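Local structure of nucleoside phosphorylase, putative (Trypanosoma brucei, 3BJE) at residues Ala211-Ile215 with Tyr307-Ala311; Cys220-Asp224 with Gln238-Gly242. The protein acts as a homodimeric uridine phosphorylase, an enzyme that uses phosphate to split uridine into uracil and ribose 1-phosphate. All blocks are in the same frame, centred on the assembly; numbering follows the deposited sequence.

Overall arrangement
Both contacts fix helix 213-228 against strands of the phosphorylase fold, one at its first turn and the other farther along, with centres about 14 Å apart. Interaction 1 is the core contact: His212 and the helix start meet the beginning of strand 308-318, and most of the touching residues are buried. Its polar groups are joined by a backbone bond and an amide-amide bond, and the imidazole stacks on the Gln308 amide. Interaction 2 lies nearer the surface, where strand 239-246 receives the helix through two cysteines packed on Tyr239 and Ile241, with a single hydroxyl-carboxylate bond. Neither contact touches an annotated ligand or metal site.

Interaction 1: residues Ala211-Ile215 with Tyr307-Ala311; sequences AHPNI and YQAGA
His212 lays its imidazole over the side chain of Gln308, and around this pair the N-cap of helix 213-228 is joined to the start of strand 308-318 in the phosphorylase fold. The contact rests first on hydrogen bonds. His212 N donates to Ala309 O at 2.8 Å, tying the turn before the helix to the strand. Asn214 ND2 reaches Gln308 OE1 at 2.8 Å, in the carbonyl plane on a lone pair, although the two amide planes are turned 77° apart. Asn214 ND2 also donates to the backbone O of Ala349, the last residue of the chain, so one amide nitrogen joins the helix start to both the strand and the C-terminus.

Stacking is the second element. The Gln308 amide lies 18° from the plane of the His212 ring, with CD over the ring centre, and Gln308 CG makes a CH-pi contact 3.9 Å from the centroid. Pro213 CD lies over the opposite face, toward its rim. Histidine suits the N-cap because its ring nitrogen can accept: chi1 of -167° carries the ring past the start of the helix, and its rotation about CB-CG turns ND1 to the N-H of Asn214 at 3.0 Å, close to the ring plane.

Apolar packing completes the joint. Ile215 CG1 rests on the Gln308-Ala309 backbone, while CG2 and Ala211 CB both close on Gly310, whose lack of a side chain lets them come near. A water accepts from Gln308 NE2 at 3.0 Å and is in weak contact with His212 NE2.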
# COMPACT_ATOMS: atom_id res chain seq x y z
N ALA A 211 -13.56 -7.59 13.47
CA ALA A 211 -13.54 -6.42 14.35
C ALA A 211 -13.91 -6.86 15.76
O ALA A 211 -14.68 -7.80 15.95
CB ALA A 211 -14.54 -5.37 13.85
N HIS A 212 -13.36 -6.16 16.74
CA HIS A 212 -13.68 -6.45 18.14
C HIS A 212 -15.15 -6.16 18.35
O HIS A 212 -15.63 -5.11 17.91
CB HIS A 212 -12.83 -5.61 19.08
CG HIS A 212 -12.89 -6.06 20.50
ND1 HIS A 212 -13.98 -5.84 21.32
CD2 HIS A 212 -12.00 -6.76 21.24
CE1 HIS A 212 -13.75 -6.37 22.50
NE2 HIS A 212 -12.56 -6.94 22.48
N PRO A 213 -15.89 -7.09 19.00
CA PRO A 213 -17.33 -6.91 19.20
C PRO A 213 -17.70 -5.60 19.88
O PRO A 213 -18.73 -5.02 19.56
CB PRO A 213 -17.71 -8.11 20.08
CG PRO A 213 -16.69 -9.15 19.75
CD PRO A 213 -15.42 -8.39 19.51
N ASN A 214 -16.85 -5.14 20.79
CA ASN A 214 -17.08 -3.87 21.48
C ASN A 214 -17.05 -2.69 20.52
O ASN A 214 -17.81 -1.74 20.67
CB ASN A 214 -16.05 -3.67 22.59
CG ASN A 214 -16.32 -2.44 23.42
OD1 ASN A 214 -17.45 -2.22 23.87
ND2 ASN A 214 -15.29 -1.64 23.66
N ILE A 215 -16.17 -2.76 19.53
CA ILE A 215 -16.07 -1.71 18.53
C ILE A 215 -17.30 -1.73 17.61
O ILE A 215 -17.92 -0.70 17.38
CB ILE A 215 -14.79 -1.82 17.72
CG1 ILE A 215 -13.57 -1.62 18.64
CG2 ILE A 215 -14.79 -0.82 16.57
CD1 ILE A 215 -13.45 -0.20 19.22
N TYR A 307 -5.32 -5.14 20.88
CA TYR A 307 -5.96 -3.84 20.78
C TYR A 307 -7.34 -4.03 20.16
O TYR A 307 -7.51 -4.88 19.28
CB TYR A 307 -5.16 -2.90 19.89
CG TYR A 307 -3.72 -2.59 20.31
CD1 TYR A 307 -3.22 -2.98 21.55
CD2 TYR A 307 -2.88 -1.86 19.48
CE1 TYR A 307 -1.91 -2.67 21.93
CE2 TYR A 307 -1.56 -1.56 19.84
CZ TYR A 307 -1.08 -1.97 21.07
OH TYR A 307 0.22 -1.66 21.45
N GLN A 308 -8.32 -3.24 20.61
CA GLN A 308 -9.68 -3.32 20.08
C GLN A 308 -9.75 -2.50 18.81
O GLN A 308 -9.45 -1.30 18.84
CB GLN A 308 -10.68 -2.79 21.09
CG GLN A 308 -10.57 -3.45 22.45
CD GLN A 308 -11.80 -3.19 23.31
OE1 GLN A 308 -12.62 -2.32 23.00
NE2 GLN A 308 -11.94 -3.97 24.37
N ALA A 309 -10.14 -3.12 17.70
CA ALA A 309 -10.18 -2.42 16.43
C ALA A 309 -11.43 -2.77 15.63
O ALA A 309 -12.05 -3.82 15.83
CB ALA A 309 -8.93 -2.71 15.61
N GLY A 310 -11.77 -1.88 14.71
CA GLY A 310 -12.81 -2.13 13.73
C GLY A 310 -12.80 -1.08 12.63
O GLY A 310 -11.86 -0.32 12.49
N ALA A 311 -13.87 -1.04 11.86
CA ALA A 311 -13.89 -0.19 10.67
C ALA A 311 -15.33 0.08 10.25
O ALA A 311 -16.23 -0.74 10.47
CB ALA A 311 -13.13 -0.89 9.52
O HOH W 1 -10.37 -6.50 24.93

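Interaction 2: residues Cys220-Asp224 with Gln238-Gly242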
# COMPACT_ATOMS: atom_id res chain seq x y z
N CYS A 220 -22.50 0.75 15.91
CA CYS A 220 -23.93 0.56 15.63
C CYS A 220 -24.80 1.38 16.57
O CYS A 220 -25.77 2.02 16.14
CB CYS A 220 -24.31 -0.91 15.73
SG CYS A 220 -23.52 -1.89 14.44
N ALA A 221 -24.46 1.35 17.86
CA ALA A 221 -25.16 2.17 18.84
C ALA A 221 -25.07 3.65 18.50
O ALA A 221 -26.04 4.38 18.65
CB ALA A 221 -24.63 1.90 20.24
N ALA A 222 -23.90 4.09 18.04
CA ALA A 222 -23.73 5.49 17.67
C ALA A 222 -24.58 5.86 16.44
O ALA A 222 -25.14 6.95 16.38
CB ALA A 222 -22.26 5.82 17.44
N CYS A 223 -24.69 4.94 15.49
CA CYS A 223 -25.56 5.14 14.32
C CYS A 223 -27.01 5.28 14.75
O CYS A 223 -27.70 6.20 14.32
CB CYS A 223 -25.47 3.96 13.35
SG CYS A 223 -23.90 3.87 12.45
N ASP A 224 -27.45 4.35 15.59
CA ASP A 224 -28.81 4.41 16.13
C ASP A 224 -29.10 5.72 16.83
O ASP A 224 -30.16 6.33 16.63
CB ASP A 224 -29.04 3.24 17.09
CG ASP A 224 -29.14 1.91 16.35
OD1 ASP A 224 -29.29 1.92 15.11
OD2 ASP A 224 -29.07 0.86 17.02
N GLN A 238 -27.89 5.86 6.95
CA GLN A 238 -28.15 4.44 6.82
C GLN A 238 -26.85 3.69 7.07
O GLN A 238 -25.77 4.18 6.74
CB GLN A 238 -28.72 4.11 5.43
CG GLN A 238 -30.10 4.73 5.18
CD GLN A 238 -30.66 4.44 3.78
OE1 GLN A 238 -30.02 4.74 2.77
NE2 GLN A 238 -31.86 3.87 3.73
N TYR A 239 -26.97 2.51 7.67
CA TYR A 239 -25.83 1.63 7.88
C TYR A 239 -26.19 0.16 7.71
O TYR A 239 -27.37 -0.23 7.77
CB TYR A 239 -25.19 1.86 9.25
CG TYR A 239 -25.98 1.35 10.43
CD1 TYR A 239 -25.65 0.15 11.05
CD2 TYR A 239 -27.02 2.09 10.95
CE1 TYR A 239 -26.36 -0.32 12.16
CE2 TYR A 239 -27.75 1.64 12.06
CZ TYR A 239 -27.41 0.43 12.66
OH TYR A 239 -28.13 -0.01 13.76
N VAL A 240 -25.15 -0.63 7.47
CA VAL A 240 -25.23 -2.07 7.33
C VAL A 240 -24.05 -2.70 8.08
O VAL A 240 -23.03 -2.05 8.28
CB VAL A 240 -25.21 -2.51 5.84
CG1 VAL A 240 -26.42 -1.94 5.09
CG2 VAL A 240 -23.92 -2.08 5.13
N ILE A 241 -24.21 -3.95 8.51
CA ILE A 241 -23.13 -4.68 9.18
C ILE A 241 -22.89 -5.99 8.45
O ILE A 241 -23.84 -6.70 8.13
CB ILE A 241 -23.46 -5.07 10.63
CG1 ILE A 241 -24.04 -3.88 11.41
CG2 ILE A 241 -22.19 -5.63 11.31
CD1 ILE A 241 -24.83 -4.29 12.62
N GLY A 242 -21.63 -6.32 8.24
CA GLY A 242 -21.31 -7.55 7.54
C GLY A 242 -19.84 -7.73 7.31
O GLY A 242 -19.01 -7.11 7.97
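Tyr239 pushes its ring from the strand against helix 213-228, where Cys220 and, one turn on, Cys223 and Asp224 form the surface that receives it. Cys223 is the bump pressed on the flat of the ring: its CB makes a CH-pi contact over one face, offset toward the rim, 3.4 Å from Tyr239 CD2. Beyond CB the short side chain adds only a sulfur, which also lies over the face, with Cys223 SG 4.2 Å from the Tyr239 centroid in a sulfur-aromatic contact. Cysteine suits the place because this polarisable atom packs well on an aromatic surface.

Cys220 fills the notch between Tyr239 and Ile241. Its SG approaches the ring obliquely, 4.0 Å from Tyr239 CE1, and meets Ile241 CD1 at 3.3 Å, a tight fit. Tyr239 and Ile241 are two apart on the strand and therefore present their side chains to the same side, toward the helix, with the cysteine sulfur lodged between them.

The far end of the ring is held by a polar bond. A chi1 of 73°, with CG between the backbone N and the carbonyl carbon, sends the ring of Tyr239 to the helix, where its hydroxyl donates to Asp224 OD1 at 2.6 Å, on the syn side but 31° out of the carboxylate plane. Tyrosine suits this border, its ring on the cysteines and its hydroxyl at exposed Asp224.

Leu161 of the neighbouring strand also touches Cys223 and Tyr239. The axes of segments 220-224 and 239-242 come within 10.0 Å and run nearly antiparallel, the layered helix-on-sheet packing characteristic of the alpha/beta nucleoside phosphorylase fold.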